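Local coordinates for rhusiopathiae surface protein B (Erysipelothrix rhusiopathiae, PDB 3V10) that probably binds collagen as a cell-wall-anchored surface adhesin, this chain being its collagen-binding region built of two immunoglobulin-like domains, at residues T294-K298 with H299-T303. Residues are numbered along the deposited sequence; the frame is centred on the assembly and turned at random.
Sequences TDTPK and HYTDT
The carbonyl of K298 accepts the amide of D302 at 2.8 Å from O to N, closing a single helical turn, residues 298-301, in the immunoglobulin-like collagen-binding domain; P297 holds the N-cap position. P297 O takes two donors: Y300 N approaches above the carbonyl plane, 57° out of it, whereas T301 N lies in that plane at 3.3 Å, so the i+3 and i+4 bonds share one oxygen. A water bridges the turn to the preceding loop, donating to T296 O and to T301 OG1, each at 2.9 Å. With chi1 at 72°, T301 OG1 sits between its own backbone N and carbonyl carbon and faces this water. Outside the turn, S281 of strand 276-286 bonds T301 O and D302 OD1, and Y300 pairs through its backbone with K169, tying the helix to two strands. A CH-pi contact places P297 CB 3.7 Å from the H299 ring centroid, 25° off the normal, while P297 CD meets the edge of the Y300 ring at CD2, 3.9 Å away. K298 CB and CD each lie 3.6 Å from D302 OD2, but NZ stays 6.1 Å from it. Among carbon pairs, the methyls T296 CG2 and T301 CG2 come unusually close, at 3.4 Å.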
ATOM      1  N   THR A 294     -22.121 -16.705  13.164  1.00  9.74           N
ATOM      2  CA  THR A 294     -20.854 -16.830  13.884  1.00  9.31           C
ATOM      3  C   THR A 294     -19.763 -17.426  13.006  1.00  7.96           C
ATOM      4  O   THR A 294     -18.655 -17.667  13.474  1.00  6.96           O
ATOM      5  CB  THR A 294     -21.013 -17.760  15.106  1.00  9.78           C
ATOM      6  OG1 THR A 294     -21.375 -19.079  14.661  1.00 10.55           O
ATOM      7  CG2 THR A 294     -22.092 -17.238  16.039  1.00 10.66           C
ATOM      8  N   ASP A 295     -20.075 -17.626  11.730  1.00  8.79           N
ATOM      9  CA  ASP A 295     -19.155 -18.263  10.798  1.00  9.94           C
ATOM     10  C   ASP A 295     -18.688 -17.424   9.617  1.00 10.97           C
ATOM     11  O   ASP A 295     -18.282 -17.971   8.591  1.00 12.73           O
ATOM     12  CB  ASP A 295     -19.814 -19.538  10.266  1.00 11.42           C
ATOM     13  CG  ASP A 295     -21.012 -19.242   9.379  1.00 11.91           C
ATOM     14  OD1 ASP A 295     -21.550 -18.110   9.433  1.00 11.69           O
ATOM     15  OD2 ASP A 295     -21.425 -20.143   8.621  1.00 15.98           O
ATOM     16  N   THR A 296     -18.729 -16.104   9.751  1.00  8.85           N
ATOM     17  CA  THR A 296     -18.296 -15.248   8.646  1.00  8.74           C
ATOM     18  C   THR A 296     -16.868 -15.617   8.219  1.00  8.63           C
ATOM     19  O   THR A 296     -15.958 -15.680   9.040  1.00  9.54           O
ATOM     20  CB  THR A 296     -18.359 -13.773   9.052  1.00  8.01           C
ATOM     21  OG1 THR A 296     -19.679 -13.472   9.515  1.00  7.84           O
ATOM     22  CG2 THR A 296     -18.028 -12.875   7.862  1.00 10.09           C
ATOM     23  N   PRO A 297     -16.663 -15.892   6.922  1.00  9.93           N
ATOM     24  CA  PRO A 297     -15.332 -16.258   6.427  1.00 11.77           C
ATOM     25  C   PRO A 297     -14.252 -15.242   6.779  1.00 12.26           C
ATOM     26  O   PRO A 297     -14.497 -14.036   6.763  1.00 15.04           O
ATOM     27  CB  PRO A 297     -15.549 -16.368   4.918  1.00 12.34           C
ATOM     28  CG  PRO A 297     -16.964 -16.870   4.828  1.00 11.37           C
ATOM     29  CD  PRO A 297     -17.674 -16.005   5.854  1.00 13.04           C
ATOM     30  N   LYS A 298     -13.059 -15.732   7.099  1.00 12.01           N
ATOM     31  CA  LYS A 298     -11.955 -14.845   7.432  1.00 12.01           C
ATOM     32  C   LYS A 298     -11.506 -14.023   6.228  1.00 13.27           C
ATOM     33  O   LYS A 298     -10.927 -12.945   6.398  1.00 13.47           O
ATOM     34  CB  LYS A 298     -10.749 -15.633   7.952  1.00 15.04           C
ATOM     35  CG  LYS A 298     -10.963 -16.388   9.247  1.00 18.35           C
ATOM     36  CD  LYS A 298      -9.618 -16.862   9.789  1.00 19.91           C
ATOM     37  CE  LYS A 298      -9.762 -18.072  10.686  1.00 23.58           C
ATOM     38  NZ  LYS A 298     -10.080 -19.301   9.900  1.00 25.94           N
ATOM     39  N   HIS A 299     -11.748 -14.508   5.012  1.00 13.79           N
ATOM     40  CA  HIS A 299     -11.308 -13.722   3.864  1.00 14.51           C
ATOM     41  C   HIS A 299     -12.067 -12.402   3.809  1.00 14.23           C
ATOM     42  O   HIS A 299     -11.607 -11.438   3.196  1.00 13.78           O
ATOM     43  CB  HIS A 299     -11.402 -14.517   2.538  1.00 13.92           C
ATOM     44  CG  HIS A 299     -12.781 -14.958   2.156  1.00 16.96           C
ATOM     45  ND1 HIS A 299     -13.755 -14.082   1.725  1.00 18.36           N
ATOM     46  CD2 HIS A 299     -13.328 -16.195   2.076  1.00 17.35           C
ATOM     47  CE1 HIS A 299     -14.840 -14.760   1.397  1.00 18.83           C
ATOM     48  NE2 HIS A 299     -14.607 -16.044   1.600  1.00 17.00           N
ATOM     49  N   TYR A 300     -13.213 -12.349   4.487  1.00 12.06           N
ATOM     50  CA  TYR A 300     -14.012 -11.128   4.557  1.00 11.06           C
ATOM     51  C   TYR A 300     -13.650 -10.284   5.780  1.00 12.28           C
ATOM     52  O   TYR A 300     -13.565  -9.058   5.693  1.00 10.73           O
ATOM     53  CB  TYR A 300     -15.506 -11.436   4.673  1.00 11.15           C
ATOM     54  CG  TYR A 300     -16.175 -11.935   3.426  1.00 13.04           C
ATOM     55  CD1 TYR A 300     -15.898 -11.365   2.186  1.00 15.51           C
ATOM     56  CD2 TYR A 300     -17.139 -12.936   3.494  1.00 15.58           C
ATOM     57  CE1 TYR A 300     -16.569 -11.780   1.038  1.00 18.70           C
ATOM     58  CE2 TYR A 300     -17.819 -13.359   2.354  1.00 18.86           C
ATOM     59  CZ  TYR A 300     -17.529 -12.775   1.132  1.00 20.02           C
ATOM     60  OH  TYR A 300     -18.200 -13.186   0.002  1.00 23.71           O
ATOM     61  N   THR A 301     -13.450 -10.946   6.917  1.00 10.10           N
ATOM     62  CA  THR A 301     -13.160 -10.244   8.173  1.00  9.67           C
ATOM     63  C   THR A 301     -11.708  -9.888   8.464  1.00  8.07           C
ATOM     64  O   THR A 301     -11.440  -9.055   9.334  1.00  8.07           O
ATOM     65  CB  THR A 301     -13.688 -11.049   9.371  1.00  9.10           C
ATOM     66  OG1 THR A 301     -12.866 -12.207   9.573  1.00  7.85           O
ATOM     67  CG2 THR A 301     -15.124 -11.502   9.105  1.00  8.66           C
ATOM     68  N   ASP A 302     -10.776 -10.516   7.751  1.00  8.45           N
ATOM     69  CA  ASP A 302      -9.347 -10.262   7.959  1.00  9.92           C
ATOM     70  C   ASP A 302      -8.682  -9.797   6.673  1.00 12.27           C
ATOM     71  O   ASP A 302      -9.067 -10.218   5.583  1.00 12.27           O
ATOM     72  CB  ASP A 302      -8.602 -11.535   8.385  1.00  9.98           C
ATOM     73  CG  ASP A 302      -9.187 -12.197   9.611  1.00 10.76           C
ATOM     74  OD1 ASP A 302     -10.056 -11.606  10.283  1.00 11.33           O
ATOM     75  OD2 ASP A 302      -8.753 -13.335   9.901  1.00 13.88           O
ATOM     76  N   THR A 303      -7.667  -8.949   6.801  1.00 11.43           N
ATOM     77  CA  THR A 303      -6.943  -8.501   5.624  1.00 11.55           C
ATOM     78  C   THR A 303      -5.567  -7.978   6.020  1.00 12.87           C
ATOM     79  O   THR A 303      -5.188  -8.022   7.191  1.00 12.81           O
ATOM     80  CB  THR A 303      -7.733  -7.428   4.850  1.00 13.09           C
ATOM     81  OG1 THR A 303      -7.209  -7.326   3.522  1.00 14.13           O
ATOM     82  CG2 THR A 303      -7.621  -6.078   5.526  1.00 11.71           C
TER
HETATM   83  O   HOH W   1     -14.384 -14.200  10.942  1.00 11.63           O